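Local coordinates for protein thermostable carboxypeptidase 1 (Pyrococcus furiosus, PDB 1KA2) that removes amino acids one at a time from the C-terminus of peptides, as a cobalt-dependent metallocarboxypeptidase of broad specificity that forms a homodimer, at residues K174-L183 / D484-R492; K381-D389 / R398-Q408. All coordinates share one frame; numbering follows the deposited sequence.

Interaction 1. Residues K174-L183 / D484-R492; sequences KMFEVLEKKL and DMDAEYFVR
Lys182 and Glu488 make the one salt bridge between these segments: NZ of Lys182 lies 2.6 Å from OE2 of Glu488, reaching it from above the carboxylate, 45° out of its plane. The two side chains meet at about a right angle, Lys182 extended beyond CG and Glu488 bent at chi2 (-59°), a fold that brings OE2 back over Val178, with CG1 3.1 Å away. An alanine in place of Glu488 would probably leave the Lys182 ammonium without its charged mate and uncover this methyl. Lys174 NZ is buried by the contact yet has no partner in the model; OD1 of Asp486, 4.4 Å from that NZ, is near enough only for a loose charge attraction. Asp486 instead spends OD1 on a weak capping bond from Glu488 N (3.4 Å), at the turn that leads into the helix, while its own backbone N is satisfied by Gln432 of helix 421-440. Between the polar pairs the packing is apolar: Ala487 CB sits 3.6 Å from Val178 CG1 and also touches Leu179 CD1, Met485 CE meets Met175 SD at 3.3 Å, and Leu183 CD1 comes in at the edge of the Phe490 ring. The axes of 174-183 and 488-492 approach to 9.9 Å and cross at -26°, a near-parallel helix pair of the largely helical M32 fold, with the side chain of Met485 about 10 Å from that of the metal ligand Glu299.

Interaction 2. Residues K381-D389 / R398-Q408; sequences KDLPEMWND and RPRKYSEGILQ
The helix-to-loop packing here involves the start of the GXXQDXHW motif, whose Gly405 and Ile406 meet Trp387 of helix 383-395. Ile406 CA stands over the six-membered ring, 3.5 Å from its centroid and 10° off the normal, a CH-pi contact. With CG of Trp387 anti to the backbone N (chi1 179°), the indole extends across the loop backbone; Ile406 CG1 covers CE3, and Ile406 CD1 presses tightly on Leu383 CB at 3.5 Å. Two waters complete the polar seam: one accepts from Trp387 NE1 (3.0 Å) and donates to Glu404 O, the other donates to Asn388 OD1 and accepts from Ile406 N. Further along, the extended Arg398 side chain brings NH2 to two carboxylates, Asp389 OD1 at 2.7 Å and Glu385 OE2 at 2.6 Å. The Asp389 oxygen lies only 5° out of the guanidinium plane, whereas Asn388 CB covers one face, 3.7 Å above its centre. NH1 of Arg398 also forms a salt bridge to Glu392, further along the helix. The type I turn from Gly405 ends at Gln408, whose OE1 accepts from Arg351 N. The Glu385-Asp389-Arg398 salt-bridge network and the Ile406-Trp387 CH-pi packing thus join the motif's turn to the preceding helix.

How the interactions relate
From the N terminus, the chain first meets 174-183, on helix 169-192, and 484-492 comes back to it near the C terminus, so interaction 1 closes a loop of about 300 residues. That loop carries the three-stranded sheet, the HEXXH helix 261-278 and the ligand Glu299. Interaction 2 falls within it as a local closure: 398-408 turns back on 381-389 after eight intervening residues. The two therefore nest without crossing. The centres of interactions 1 and 2 are 26 Å apart, and the nearest atoms of interactions 1 and 2 are about 10 Å apart, with no direct touch. Helix 359-375 lies against both, meeting Phe176 and Phe490 of interaction 1 and Trp387 of interaction 2, and so links the C-terminal helix pairing to the peripheral helix-loop unit.

Interaction 1. Residues K174-L183 / D484-R492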
loop_
_atom_site.group_PDB
_atom_site.type_symbol
_atom_site.label_atom_id
_atom_site.label_comp_id
_atom_site.label_asym_id
_atom_site.label_seq_id
_atom_site.Cartn_x
_atom_site.Cartn_y
_atom_site.Cartn_z
ATOM N N LYS A 174 7.657 -7.209 40.597
ATOM C CA LYS A 174 7.514 -6.036 41.455
ATOM C C LYS A 174 6.275 -5.164 41.229
ATOM O O LYS A 174 5.532 -4.881 42.172
ATOM C CB LYS A 174 8.748 -5.138 41.330
ATOM C CG LYS A 174 8.485 -3.708 41.817
ATOM C CD LYS A 174 9.249 -2.669 41.001
ATOM C CE LYS A 174 8.758 -1.251 41.304
ATOM N NZ LYS A 174 7.358 -1.003 40.833
ATOM N N MET A 175 6.074 -4.702 39.995
ATOM C CA MET A 175 4.936 -3.837 39.718
ATOM C C MET A 175 3.623 -4.493 40.102
ATOM O O MET A 175 2.726 -3.838 40.628
ATOM C CB MET A 175 4.906 -3.419 38.240
ATOM C CG MET A 175 4.760 -4.550 37.252
ATOM S SD MET A 175 4.744 -3.959 35.533
ATOM C CE MET A 175 4.000 -5.371 34.703
ATOM N N PHE A 176 3.510 -5.792 39.850
ATOM C CA PHE A 176 2.283 -6.498 40.176
ATOM C C PHE A 176 2.072 -6.710 41.677
ATOM O O PHE A 176 0.943 -6.940 42.116
ATOM C CB PHE A 176 2.229 -7.830 39.420
ATOM C CG PHE A 176 1.707 -7.700 38.017
ATOM C CD1 PHE A 176 2.464 -8.132 36.931
ATOM C CD2 PHE A 176 0.451 -7.141 37.782
ATOM C CE1 PHE A 176 1.977 -8.015 35.622
ATOM C CE2 PHE A 176 -0.046 -7.019 36.479
ATOM C CZ PHE A 176 0.723 -7.458 35.399
ATOM N N GLU A 177 3.147 -6.638 42.460
ATOM C CA GLU A 177 3.035 -6.788 43.909
ATOM C C GLU A 177 2.380 -5.520 44.443
ATOM O O GLU A 177 1.437 -5.575 45.230
ATOM C CB GLU A 177 4.420 -6.976 44.543
ATOM C CG GLU A 177 5.094 -8.278 44.139
ATOM C CD GLU A 177 6.446 -8.480 44.796
ATOM O OE1 GLU A 177 7.309 -7.585 44.674
ATOM O OE2 GLU A 177 6.651 -9.541 45.424
ATOM N N VAL A 178 2.890 -4.376 43.994
ATOM C CA VAL A 178 2.367 -3.078 44.391
ATOM C C VAL A 178 0.901 -2.947 43.989
ATOM O O VAL A 178 0.118 -2.284 44.671
ATOM C CB VAL A 178 3.174 -1.943 43.729
ATOM C CG1 VAL A 178 2.444 -0.613 43.882
ATOM C CG2 VAL A 178 4.556 -1.870 44.349
ATOM N N LEU A 179 0.533 -3.577 42.878
ATOM C CA LEU A 179 -0.846 -3.529 42.400
ATOM C C LEU A 179 -1.748 -4.441 43.220
ATOM O O LEU A 179 -2.822 -4.028 43.655
ATOM C CB LEU A 179 -0.909 -3.917 40.917
ATOM C CG LEU A 179 -0.978 -2.785 39.877
ATOM C CD1 LEU A 179 -0.340 -1.515 40.404
ATOM C CD2 LEU A 179 -0.299 -3.237 38.591
ATOM N N GLU A 180 -1.311 -5.677 43.443
ATOM C CA GLU A 180 -2.108 -6.620 44.216
ATOM C C GLU A 180 -2.403 -6.202 45.658
ATOM O O GLU A 180 -3.423 -6.602 46.220
ATOM C CB GLU A 180 -1.454 -8.004 44.213
ATOM C CG GLU A 180 -1.932 -8.881 43.079
ATOM C CD GLU A 180 -1.605 -10.346 43.285
ATOM O OE1 GLU A 180 -0.427 -10.731 43.112
ATOM O OE2 GLU A 180 -2.537 -11.111 43.627
ATOM N N LYS A 181 -1.533 -5.397 46.260
ATOM C CA LYS A 181 -1.754 -4.969 47.644
ATOM C C LYS A 181 -2.356 -3.564 47.753
ATOM O O LYS A 181 -2.993 -3.226 48.754
ATOM C CB LYS A 181 -0.438 -5.020 48.425
ATOM C CG LYS A 181 0.356 -6.322 48.245
ATOM C CD LYS A 181 -0.337 -7.548 48.848
ATOM C CE LYS A 181 -0.207 -7.588 50.367
ATOM N NZ LYS A 181 -0.749 -8.858 50.934
ATOM N N LYS A 182 -2.173 -2.751 46.719
ATOM C CA LYS A 182 -2.686 -1.392 46.754
ATOM C C LYS A 182 -3.806 -1.085 45.767
ATOM O O LYS A 182 -4.704 -0.302 46.074
ATOM C CB LYS A 182 -1.516 -0.426 46.566
ATOM C CG LYS A 182 -0.409 -0.711 47.570
ATOM C CD LYS A 182 0.741 0.275 47.516
ATOM C CE LYS A 182 1.748 -0.048 48.615
ATOM N NZ LYS A 182 2.935 0.838 48.567
ATOM N N LEU A 183 -3.767 -1.707 44.594
ATOM C CA LEU A 183 -4.794 -1.469 43.583
ATOM C C LEU A 183 -5.999 -2.371 43.802
ATOM O O LEU A 183 -7.135 -1.954 43.630
ATOM C CB LEU A 183 -4.225 -1.712 42.181
ATOM C CG LEU A 183 -4.785 -0.911 41.003
ATOM C CD1 LEU A 183 -4.275 -1.542 39.717
ATOM C CD2 LEU A 183 -6.297 -0.899 41.013
ATOM N N ASP A 484 12.475 5.796 37.676
ATOM C CA ASP A 484 12.094 4.571 36.996
ATOM C C ASP A 484 10.590 4.379 37.143
ATOM O O ASP A 484 9.932 5.106 37.888
ATOM C CB ASP A 484 12.832 3.387 37.622
ATOM C CG ASP A 484 14.329 3.470 37.429
ATOM O OD1 ASP A 484 14.822 3.016 36.377
ATOM O OD2 ASP A 484 15.012 4.001 38.327
ATOM N N MET A 485 10.047 3.403 36.426
ATOM C CA MET A 485 8.625 3.125 36.506
ATOM C C MET A 485 8.290 2.804 37.959
ATOM O O MET A 485 9.080 2.176 38.662
ATOM C CB MET A 485 8.265 1.930 35.607
ATOM C CG MET A 485 6.807 1.504 35.699
ATOM S SD MET A 485 6.377 0.145 34.595
ATOM C CE MET A 485 6.555 -1.259 35.667
ATOM N N ASP A 486 7.126 3.259 38.405
ATOM C CA ASP A 486 6.664 3.002 39.764
ATOM C C ASP A 486 5.149 2.891 39.757
ATOM O O ASP A 486 4.436 3.884 39.598
ATOM C CB ASP A 486 7.100 4.115 40.716
ATOM C CG ASP A 486 6.420 4.015 42.076
ATOM O OD1 ASP A 486 6.380 2.907 42.658
ATOM O OD2 ASP A 486 5.928 5.050 42.565
ATOM N N ALA A 487 4.668 1.669 39.925
ATOM C CA ALA A 487 3.243 1.389 39.923
ATOM C C ALA A 487 2.423 2.312 40.813
ATOM O O ALA A 487 1.243 2.537 40.551
ATOM C CB ALA A 487 3.014 -0.052 40.330
ATOM N N GLU A 488 3.043 2.846 41.863
ATOM C CA GLU A 488 2.353 3.729 42.809
ATOM C C GLU A 488 1.510 4.843 42.189
ATOM O O GLU A 488 0.430 5.155 42.698
ATOM C CB GLU A 488 3.358 4.349 43.787
ATOM C CG GLU A 488 3.893 3.391 44.845
ATOM C CD GLU A 488 2.788 2.810 45.708
ATOM O OE1 GLU A 488 1.840 3.561 46.038
ATOM O OE2 GLU A 488 2.872 1.612 46.061
ATOM N N TYR A 489 1.998 5.440 41.101
ATOM C CA TYR A 489 1.268 6.522 40.440
ATOM C C TYR A 489 -0.085 6.095 39.904
ATOM O O TYR A 489 -1.074 6.821 40.039
ATOM C CB TYR A 489 2.088 7.116 39.299
ATOM C CG TYR A 489 3.251 7.948 39.769
ATOM C CD1 TYR A 489 4.521 7.396 39.895
ATOM C CD2 TYR A 489 3.080 9.289 40.104
ATOM C CE1 TYR A 489 5.592 8.160 40.339
ATOM C CE2 TYR A 489 4.144 10.059 40.556
ATOM C CZ TYR A 489 5.394 9.487 40.666
ATOM O OH TYR A 489 6.453 10.245 41.090
ATOM N N PHE A 490 -0.129 4.921 39.288
ATOM C CA PHE A 490 -1.380 4.412 38.745
ATOM C C PHE A 490 -2.413 4.270 39.861
ATOM O O PHE A 490 -3.597 4.537 39.661
ATOM C CB PHE A 490 -1.161 3.051 38.069
ATOM C CG PHE A 490 -2.390 2.507 37.389
ATOM C CD1 PHE A 490 -2.870 3.087 36.215
ATOM C CD2 PHE A 490 -3.081 1.427 37.934
ATOM C CE1 PHE A 490 -4.022 2.598 35.592
ATOM C CE2 PHE A 490 -4.233 0.931 37.324
ATOM C CZ PHE A 490 -4.706 1.519 36.147
ATOM N N VAL A 491 -1.963 3.849 41.039
ATOM C CA VAL A 491 -2.864 3.680 42.179
ATOM C C VAL A 491 -3.452 5.017 42.645
ATOM O O VAL A 491 -4.648 5.113 42.930
ATOM C CB VAL A 491 -2.140 3.000 43.364
ATOM C CG1 VAL A 491 -3.101 2.848 44.538
ATOM C CG2 VAL A 491 -1.612 1.630 42.935
ATOM N N ARG A 492 -2.617 6.051 42.717
ATOM C CA ARG A 492 -3.096 7.362 43.133
ATOM C C ARG A 492 -4.054 7.882 42.077
ATOM O O ARG A 492 -5.154 8.334 42.401
ATOM C CB ARG A 492 -1.945 8.350 43.288
ATOM C CG ARG A 492 -2.385 9.665 43.921
ATOM C CD ARG A 492 -1.393 10.791 43.666
ATOM N NE ARG A 492 -0.008 10.349 43.803
ATOM C CZ ARG A 492 1.041 11.165 43.812
ATOM N NH1 ARG A 492 0.861 12.478 43.695
ATOM N NH2 ARG A 492 2.269 10.667 43.929
#

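Interaction 2. Residues K381-D389 / R398-Q408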
loop_
_atom_site.group_PDB
_atom_site.type_symbol
_atom_site.label_atom_id
_atom_site.label_comp_id
_atom_site.label_asym_id
_atom_site.label_seq_id
_atom_site.Cartn_x
_atom_site.Cartn_y
_atom_site.Cartn_z
ATOM N N LYS A 381 -3.144 -29.092 29.297
ATOM C CA LYS A 381 -4.438 -29.588 29.737
ATOM C C LYS A 381 -4.810 -29.020 31.103
ATOM O O LYS A 381 -5.967 -29.029 31.481
ATOM C CB LYS A 381 -4.424 -31.113 29.832
ATOM C CG LYS A 381 -3.582 -31.629 30.989
ATOM C CD LYS A 381 -4.018 -33.032 31.394
ATOM C CE LYS A 381 -3.399 -33.458 32.726
ATOM N NZ LYS A 381 -4.001 -34.702 33.287
ATOM N N ASP A 382 -3.826 -28.530 31.845
ATOM C CA ASP A 382 -4.084 -27.977 33.168
ATOM C C ASP A 382 -4.180 -26.461 33.241
ATOM O O ASP A 382 -4.486 -25.904 34.297
ATOM C CB ASP A 382 -3.011 -28.467 34.144
ATOM C CG ASP A 382 -3.201 -29.917 34.534
ATOM O OD1 ASP A 382 -3.721 -30.150 35.639
ATOM O OD2 ASP A 382 -2.846 -30.803 33.734
ATOM N N LEU A 383 -3.913 -25.796 32.122
ATOM C CA LEU A 383 -3.957 -24.339 32.083
ATOM C C LEU A 383 -5.361 -23.747 32.276
ATOM O O LEU A 383 -5.546 -22.810 33.063
ATOM C CB LEU A 383 -3.334 -23.834 30.774
ATOM C CG LEU A 383 -1.819 -24.061 30.695
ATOM C CD1 LEU A 383 -1.286 -23.613 29.345
ATOM C CD2 LEU A 383 -1.121 -23.300 31.831
ATOM N N PRO A 384 -6.370 -24.290 31.570
ATOM C CA PRO A 384 -7.734 -23.774 31.703
ATOM C C PRO A 384 -8.195 -23.572 33.145
ATOM O O PRO A 384 -8.723 -22.505 33.480
ATOM C CB PRO A 384 -8.558 -24.809 30.951
ATOM C CG PRO A 384 -7.632 -25.179 29.829
ATOM C CD PRO A 384 -6.320 -25.364 30.564
ATOM N N GLU A 385 -8.003 -24.575 34.001
ATOM C CA GLU A 385 -8.415 -24.438 35.397
ATOM C C GLU A 385 -7.593 -23.391 36.135
ATOM O O GLU A 385 -8.142 -22.609 36.899
ATOM C CB GLU A 385 -8.341 -25.782 36.129
ATOM C CG GLU A 385 -9.599 -26.610 35.957
ATOM C CD GLU A 385 -10.814 -25.921 36.550
ATOM O OE1 GLU A 385 -11.947 -26.169 36.076
ATOM O OE2 GLU A 385 -10.633 -25.133 37.502
ATOM N N MET A 386 -6.281 -23.371 35.915
ATOM C CA MET A 386 -5.438 -22.371 36.571
ATOM C C MET A 386 -5.896 -20.974 36.178
ATOM O O MET A 386 -5.914 -20.053 36.995
ATOM C CB MET A 386 -3.977 -22.538 36.164
ATOM C CG MET A 386 -3.318 -23.765 36.723
ATOM S SD MET A 386 -1.639 -23.862 36.143
ATOM C CE MET A 386 -1.782 -25.179 34.977
ATOM N N TRP A 387 -6.251 -20.824 34.908
ATOM C CA TRP A 387 -6.731 -19.551 34.383
ATOM C C TRP A 387 -8.046 -19.215 35.079
ATOM O O TRP A 387 -8.245 -18.098 35.546
ATOM C CB TRP A 387 -6.947 -19.677 32.874
ATOM C CG TRP A 387 -7.451 -18.448 32.206
ATOM C CD1 TRP A 387 -8.674 -17.867 32.365
ATOM C CD2 TRP A 387 -6.756 -17.667 31.233
ATOM N NE1 TRP A 387 -8.789 -16.766 31.541
ATOM C CE2 TRP A 387 -7.621 -16.623 30.835
ATOM C CE3 TRP A 387 -5.486 -17.748 30.654
ATOM C CZ2 TRP A 387 -7.253 -15.668 29.888
ATOM C CZ3 TRP A 387 -5.121 -16.797 29.712
ATOM C CH2 TRP A 387 -6.002 -15.772 29.340
ATOM N N ASN A 388 -8.937 -20.199 35.148
ATOM C CA ASN A 388 -10.237 -20.018 35.790
ATOM C C ASN A 388 -10.134 -19.680 37.273
ATOM O O ASN A 388 -10.816 -18.772 37.752
ATOM C CB ASN A 388 -11.091 -21.271 35.599
ATOM C CG ASN A 388 -11.750 -21.316 34.233
ATOM O OD1 ASN A 388 -11.293 -20.662 33.290
ATOM N ND2 ASN A 388 -12.825 -22.091 34.118
ATOM N N ASP A 389 -9.286 -20.400 37.998
ATOM C CA ASP A 389 -9.118 -20.138 39.424
ATOM C C ASP A 389 -8.548 -18.742 39.636
ATOM O O ASP A 389 -8.901 -18.066 40.600
ATOM C CB ASP A 389 -8.186 -21.175 40.080
ATOM C CG ASP A 389 -8.731 -22.601 40.002
ATOM O OD1 ASP A 389 -9.967 -22.783 39.931
ATOM O OD2 ASP A 389 -7.915 -23.546 40.027
ATOM N N ARG A 398 -15.947 -16.477 37.208
ATOM C CA ARG A 398 -15.313 -17.662 36.647
ATOM C C ARG A 398 -15.831 -17.927 35.249
ATOM O O ARG A 398 -17.032 -18.087 35.049
ATOM C CB ARG A 398 -15.593 -18.890 37.516
ATOM C CG ARG A 398 -14.793 -20.116 37.090
ATOM C CD ARG A 398 -15.262 -21.393 37.784
ATOM N NE ARG A 398 -14.218 -22.420 37.793
ATOM C CZ ARG A 398 -13.118 -22.356 38.538
ATOM N NH1 ARG A 398 -12.917 -21.318 39.339
ATOM N NH2 ARG A 398 -12.216 -23.327 38.482
ATOM N N PRO A 399 -14.928 -17.985 34.259
ATOM C CA PRO A 399 -15.373 -18.238 32.887
ATOM C C PRO A 399 -16.204 -19.514 32.843
ATOM O O PRO A 399 -15.904 -20.476 33.538
ATOM C CB PRO A 399 -14.061 -18.378 32.120
ATOM C CG PRO A 399 -13.119 -17.481 32.897
ATOM C CD PRO A 399 -13.462 -17.838 34.324
ATOM N N ARG A 400 -17.245 -19.521 32.023
ATOM C CA ARG A 400 -18.115 -20.681 31.904
ATOM C C ARG A 400 -17.814 -21.453 30.632
ATOM O O ARG A 400 -18.233 -22.598 30.470
ATOM C CB ARG A 400 -19.572 -20.223 31.910
ATOM C CG ARG A 400 -19.933 -19.439 33.154
ATOM C CD ARG A 400 -21.138 -18.582 32.915
ATOM N NE ARG A 400 -20.904 -17.652 31.818
ATOM C CZ ARG A 400 -21.865 -16.948 31.236
ATOM N NH1 ARG A 400 -23.118 -17.079 31.657
ATOM N NH2 ARG A 400 -21.574 -16.129 30.234
ATOM N N LYS A 401 -17.088 -20.813 29.725
ATOM C CA LYS A 401 -16.713 -21.433 28.470
ATOM C C LYS A 401 -15.305 -20.984 28.068
ATOM O O LYS A 401 -14.851 -19.906 28.450
ATOM C CB LYS A 401 -17.737 -21.091 27.387
ATOM C CG LYS A 401 -18.178 -19.643 27.353
ATOM C CD LYS A 401 -19.078 -19.413 26.144
ATOM C CE LYS A 401 -19.548 -17.985 26.048
ATOM N NZ LYS A 401 -20.381 -17.793 24.838
ATOM N N TYR A 402 -14.617 -21.819 27.303
ATOM C CA TYR A 402 -13.250 -21.523 26.895
ATOM C C TYR A 402 -13.053 -20.178 26.199
ATOM O O TYR A 402 -12.027 -19.530 26.399
ATOM C CB TYR A 402 -12.714 -22.670 26.023
ATOM C CG TYR A 402 -12.552 -23.976 26.780
ATOM C CD1 TYR A 402 -13.189 -25.143 26.350
ATOM C CD2 TYR A 402 -11.759 -24.047 27.930
ATOM C CE1 TYR A 402 -13.041 -26.351 27.047
ATOM C CE2 TYR A 402 -11.602 -25.251 28.635
ATOM C CZ TYR A 402 -12.245 -26.399 28.187
ATOM O OH TYR A 402 -12.079 -27.592 28.869
ATOM N N SER A 403 -14.032 -19.744 25.406
ATOM C CA SER A 403 -13.925 -18.470 24.686
ATOM C C SER A 403 -13.921 -17.239 25.596
ATOM O O SER A 403 -13.360 -16.202 25.235
ATOM C CB SER A 403 -15.042 -18.347 23.640
ATOM O OG SER A 403 -16.326 -18.530 24.211
ATOM N N GLU A 404 -14.554 -17.347 26.762
ATOM C CA GLU A 404 -14.575 -16.247 27.722
ATOM C C GLU A 404 -13.304 -16.310 28.542
ATOM O O GLU A 404 -12.975 -15.365 29.251
ATOM C CB GLU A 404 -15.736 -16.371 28.699
ATOM C CG GLU A 404 -17.077 -16.474 28.078
ATOM C CD GLU A 404 -18.155 -16.446 29.124
ATOM O OE1 GLU A 404 -18.120 -17.315 30.027
ATOM O OE2 GLU A 404 -19.018 -15.547 29.042
ATOM N N GLY A 405 -12.596 -17.427 28.450
ATOM C CA GLY A 405 -11.378 -17.566 29.226
ATOM C C GLY A 405 -10.058 -17.645 28.485
ATOM O O GLY A 405 -9.718 -16.785 27.689
ATOM N N ILE A 406 -9.321 -18.712 28.763
ATOM C CA ILE A 406 -8.007 -18.955 28.184
ATOM C C ILE A 406 -7.912 -18.842 26.648
ATOM O O ILE A 406 -6.837 -18.644 26.101
ATOM C CB ILE A 406 -7.507 -20.350 28.636
ATOM C CG1 ILE A 406 -6.025 -20.532 28.309
ATOM C CG2 ILE A 406 -8.374 -21.420 27.987
ATOM C CD1 ILE A 406 -5.443 -21.848 28.876
ATOM N N LEU A 407 -9.039 -18.952 25.961
ATOM C CA LEU A 407 -9.032 -18.892 24.510
ATOM C C LEU A 407 -9.289 -17.518 23.879
ATOM O O LEU A 407 -9.159 -17.352 22.666
ATOM C CB LEU A 407 -10.050 -19.908 23.979
ATOM C CG LEU A 407 -9.500 -21.075 23.150
ATOM C CD1 LEU A 407 -8.204 -21.638 23.764
ATOM C CD2 LEU A 407 -10.595 -22.136 23.042
ATOM N N GLN A 408 -9.647 -16.533 24.694
ATOM C CA GLN A 408 -9.969 -15.210 24.162
ATOM C C GLN A 408 -8.920 -14.456 23.341
ATOM O O GLN A 408 -9.280 -13.757 22.387
ATOM C CB GLN A 408 -10.463 -14.287 25.281
ATOM C CG GLN A 408 -9.427 -13.923 26.340
ATOM C CD GLN A 408 -10.016 -13.020 27.409
ATOM O OE1 GLN A 408 -9.860 -11.795 27.366
ATOM N NE2 GLN A 408 -10.717 -13.623 28.367
HETATM O O HOH W 1 -10.952 -14.749 31.591
HETATM O O HOH W 2 -10.307 -20.910 30.650
#